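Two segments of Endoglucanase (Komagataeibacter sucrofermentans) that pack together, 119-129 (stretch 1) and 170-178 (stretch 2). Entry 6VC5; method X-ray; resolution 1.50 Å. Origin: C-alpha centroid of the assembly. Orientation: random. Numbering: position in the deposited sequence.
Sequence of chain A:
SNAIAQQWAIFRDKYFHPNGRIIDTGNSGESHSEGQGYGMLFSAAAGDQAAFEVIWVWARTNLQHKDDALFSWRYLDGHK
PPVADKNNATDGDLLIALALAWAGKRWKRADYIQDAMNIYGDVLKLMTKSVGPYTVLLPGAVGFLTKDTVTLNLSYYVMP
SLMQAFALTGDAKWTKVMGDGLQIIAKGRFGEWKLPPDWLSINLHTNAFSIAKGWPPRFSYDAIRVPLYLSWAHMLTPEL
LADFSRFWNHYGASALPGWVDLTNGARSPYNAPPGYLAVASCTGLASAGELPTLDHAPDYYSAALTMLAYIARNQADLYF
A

Stretch 1 119-129: IYGDVLKLMTK
Stretch 2, residues 170-178: GDAKWTKVM

Two helices that cross obliquely at a distance often rely on a few large side chains to fill the space between them, and this endoglucanase pair is a clear example. Residues 119-126 form the end of a helix, with phi/psi near -65/-40 for 119-125 and Leu 126 already drifted to -102/-22. Met 127 keeps a helical bond, N to Val 123 O at 2.9 Å, although its own phi/psi (-116/18) leaves the helical region; Thr 128 (-117/150) and Lys 129 (-148/142) are extended. In stretch 2, Gly 170 has positive phi (66/13), Asp 171 (-79/119) is the N-cap, and the helix runs on through Met 178, with Ala 172 at -65/-18 and 173-178 near -64/-40. The chi1 t side chain of Asp 171 caps it, OD1 accepting from Lys 173 N at 2.9 Å. The axes approach to 11.4 Å, with N-to-C directions 61° apart. In register, Leu 124 CA lies 7.8 Å from Trp 174 CA, and Thr 128 CA 8.1 Å from Val 177 CA.

Trp 174 (m, chi2 116°) leaves its backbone sideways, yet its indole reaches across. Leu 124 (t, p) has its CA-to-CB bond toward stretch 2 and places CD1 3.8 Å from the centroid of the Trp 174 six-membered ring, 8° off the normal, a CH-pi contact. At the indole edge, Val 123 CG1 meets Trp 174 CH2 at 3.9 Å and Tyr 120 O lies 3.3 Å from Trp 174 CZ2. The Tyr 120 ring (m, chi2 -49°) directs its edge toward the face of Trp 174 in an offset pair, the Tyr 120 ring and Trp 174 six-membered ring centroids 6.0 Å apart and planes at 77°.

Polar groups join where the first helix ends. Thr 128 (p) donates from OG1 to Leu 124 O at 2.7 Å. Lys 173, all t, extends its aliphatic chain past Leu 124 (CD to Leu 124 CD1, 3.7 Å), so that NZ donates to Thr 128 OG1 at 3.2 Å and, weakly, to Leu 124 O at 3.4 Å. Nearby, Val 177 CG2 (chi1 t) packs 4.2 Å from Thr 128 CG2.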

# COMPACT_ATOMS: atom_id res chain seq x y z
N ILE A 119 -16.27 0.53 4.44
CA ILE A 119 -15.16 -0.24 3.88
C ILE A 119 -14.41 -0.98 4.98
O ILE A 119 -14.10 -2.17 4.86
CB ILE A 119 -14.21 0.67 3.07
CG1 ILE A 119 -14.95 1.33 1.91
CG2 ILE A 119 -13.01 -0.13 2.56
CD1 ILE A 119 -14.24 2.56 1.35
N TYR A 120 -14.05 -0.26 6.05
CA TYR A 120 -13.28 -0.88 7.12
C TYR A 120 -14.03 -2.05 7.72
O TYR A 120 -13.44 -3.10 8.01
CB TYR A 120 -12.95 0.14 8.21
CG TYR A 120 -11.83 1.11 7.89
CD1 TYR A 120 -10.61 0.67 7.39
CD2 TYR A 120 -11.99 2.47 8.13
CE1 TYR A 120 -9.58 1.56 7.11
CE2 TYR A 120 -10.97 3.37 7.87
CZ TYR A 120 -9.77 2.92 7.37
OH TYR A 120 -8.75 3.81 7.10
N GLY A 121 -15.35 -1.89 7.91
CA GLY A 121 -16.15 -2.97 8.45
C GLY A 121 -16.08 -4.22 7.59
O GLY A 121 -15.99 -5.34 8.12
N ASP A 122 -16.12 -4.06 6.27
CA ASP A 122 -16.05 -5.23 5.40
C ASP A 122 -14.64 -5.80 5.26
O ASP A 122 -14.50 -7.02 5.08
CB ASP A 122 -16.68 -4.90 4.04
CG ASP A 122 -18.19 -5.11 4.06
OD1 ASP A 122 -18.68 -5.86 4.94
OD2 ASP A 122 -18.90 -4.53 3.20
N VAL A 123 -13.59 -4.98 5.35
CA VAL A 123 -12.24 -5.54 5.44
C VAL A 123 -12.11 -6.44 6.67
O VAL A 123 -11.62 -7.57 6.59
CB VAL A 123 -11.18 -4.43 5.43
CG1 VAL A 123 -9.78 -5.00 5.76
CG2 VAL A 123 -11.15 -3.73 4.09
N LEU A 124 -12.56 -5.94 7.82
CA LEU A 124 -12.46 -6.73 9.05
C LEU A 124 -13.28 -8.01 8.95
O LEU A 124 -12.83 -9.08 9.39
CB LEU A 124 -12.92 -5.88 10.23
CG LEU A 124 -12.51 -6.35 11.63
CD1 LEU A 124 -10.99 -6.37 11.76
CD2 LEU A 124 -13.14 -5.45 12.69
N LYS A 125 -14.47 -7.92 8.36
CA LYS A 125 -15.37 -9.06 8.31
C LYS A 125 -14.95 -10.09 7.25
O LYS A 125 -15.01 -11.29 7.50
CB LYS A 125 -16.80 -8.58 8.05
CG LYS A 125 -17.82 -9.70 7.92
CD LYS A 125 -19.01 -9.25 7.07
CE LYS A 125 -20.01 -8.42 7.88
NZ LYS A 125 -21.41 -8.89 7.68
N LEU A 126 -14.53 -9.63 6.07
CA LEU A 126 -14.30 -10.53 4.94
C LEU A 126 -12.84 -10.85 4.68
O LEU A 126 -12.55 -11.88 4.05
CB LEU A 126 -14.90 -9.94 3.66
CG LEU A 126 -16.38 -9.56 3.74
CD1 LEU A 126 -16.79 -8.82 2.49
CD2 LEU A 126 -17.26 -10.79 3.95
N MET A 127 -11.90 -10.01 5.13
CA MET A 127 -10.50 -10.15 4.75
C MET A 127 -9.60 -10.47 5.94
O MET A 127 -8.39 -10.24 5.85
CB MET A 127 -9.99 -8.89 4.05
CG MET A 127 -10.62 -8.64 2.71
SD MET A 127 -10.11 -9.86 1.42
CE MET A 127 -11.72 -10.49 1.01
N THR A 128 -10.15 -10.93 7.04
CA THR A 128 -9.34 -11.43 8.14
C THR A 128 -9.61 -12.91 8.35
O THR A 128 -10.71 -13.40 8.09
CB THR A 128 -9.52 -10.62 9.44
OG1 THR A 128 -10.86 -10.77 9.93
CG2 THR A 128 -9.20 -9.14 9.19
N LYS A 129 -8.59 -13.63 8.81
CA LYS A 129 -8.71 -15.06 9.02
C LYS A 129 -7.83 -15.46 10.20
O LYS A 129 -6.74 -14.92 10.38
CB LYS A 129 -8.26 -15.80 7.75
CG LYS A 129 -8.18 -17.32 7.90
CD LYS A 129 -9.48 -17.99 7.51
CE LYS A 129 -9.44 -19.47 7.84
NZ LYS A 129 -8.95 -20.27 6.69
N GLY A 170 -12.91 2.04 17.58
CA GLY A 170 -12.58 1.50 18.88
C GLY A 170 -12.60 -0.02 18.96
O GLY A 170 -12.57 -0.56 20.07
N ASP A 171 -12.64 -0.71 17.82
CA ASP A 171 -12.74 -2.17 17.81
C ASP A 171 -11.36 -2.77 18.08
O ASP A 171 -10.42 -2.57 17.30
CB ASP A 171 -13.26 -2.64 16.45
CG ASP A 171 -13.70 -4.10 16.45
OD1 ASP A 171 -13.10 -4.92 17.19
OD2 ASP A 171 -14.65 -4.43 15.71
N ALA A 172 -11.26 -3.54 19.17
CA ALA A 172 -9.98 -4.13 19.58
C ALA A 172 -9.46 -5.16 18.58
O ALA A 172 -8.26 -5.48 18.62
CB ALA A 172 -10.11 -4.75 20.97
N LYS A 173 -10.31 -5.68 17.69
CA LYS A 173 -9.81 -6.59 16.66
C LYS A 173 -8.82 -5.90 15.74
O LYS A 173 -7.89 -6.54 15.24
CB LYS A 173 -10.99 -7.19 15.88
CG LYS A 173 -10.61 -8.36 14.98
CD LYS A 173 -11.84 -8.92 14.28
CE LYS A 173 -11.48 -9.97 13.24
NZ LYS A 173 -12.68 -10.44 12.49
N TRP A 174 -8.98 -4.58 15.51
CA TRP A 174 -7.99 -3.87 14.71
C TRP A 174 -6.64 -3.85 15.40
O TRP A 174 -5.60 -3.99 14.75
CB TRP A 174 -8.48 -2.45 14.39
CG TRP A 174 -9.52 -2.40 13.32
CD1 TRP A 174 -10.81 -1.98 13.46
CD2 TRP A 174 -9.37 -2.77 11.94
NE1 TRP A 174 -11.47 -2.07 12.26
CE2 TRP A 174 -10.61 -2.55 11.31
CE3 TRP A 174 -8.31 -3.28 11.19
CZ2 TRP A 174 -10.81 -2.81 9.95
CZ3 TRP A 174 -8.52 -3.54 9.84
CH2 TRP A 174 -9.76 -3.31 9.24
N THR A 175 -6.64 -3.71 16.73
CA THR A 175 -5.39 -3.78 17.49
C THR A 175 -4.74 -5.14 17.33
O THR A 175 -3.51 -5.24 17.17
CB THR A 175 -5.69 -3.49 18.96
OG1 THR A 175 -6.37 -2.23 19.06
CG2 THR A 175 -4.40 -3.43 19.77
N LYS A 176 -5.54 -6.21 17.33
CA LYS A 176 -5.00 -7.56 17.18
C LYS A 176 -4.43 -7.77 15.78
O LYS A 176 -3.36 -8.37 15.63
CB LYS A 176 -6.07 -8.60 17.49
CG LYS A 176 -5.55 -10.03 17.47
CD LYS A 176 -6.63 -11.03 17.85
CE LYS A 176 -6.03 -12.35 18.31
NZ LYS A 176 -5.51 -13.17 17.17
N VAL A 177 -5.13 -7.28 14.76
CA VAL A 177 -4.62 -7.40 13.39
C VAL A 177 -3.27 -6.70 13.24
O VAL A 177 -2.33 -7.24 12.65
CB VAL A 177 -5.65 -6.87 12.37
CG1 VAL A 177 -5.01 -6.81 10.97
CG2 VAL A 177 -6.87 -7.75 12.36
N MET A 178 -3.17 -5.47 13.76
CA MET A 178 -1.93 -4.71 13.68
C MET A 178 -0.81 -5.40 14.46
O MET A 178 0.32 -5.51 13.96
CB MET A 178 -2.15 -3.29 14.24
CG MET A 178 -2.73 -2.28 13.24
SD MET A 178 -2.92 -0.58 13.91
CE MET A 178 -4.45 -0.74 14.86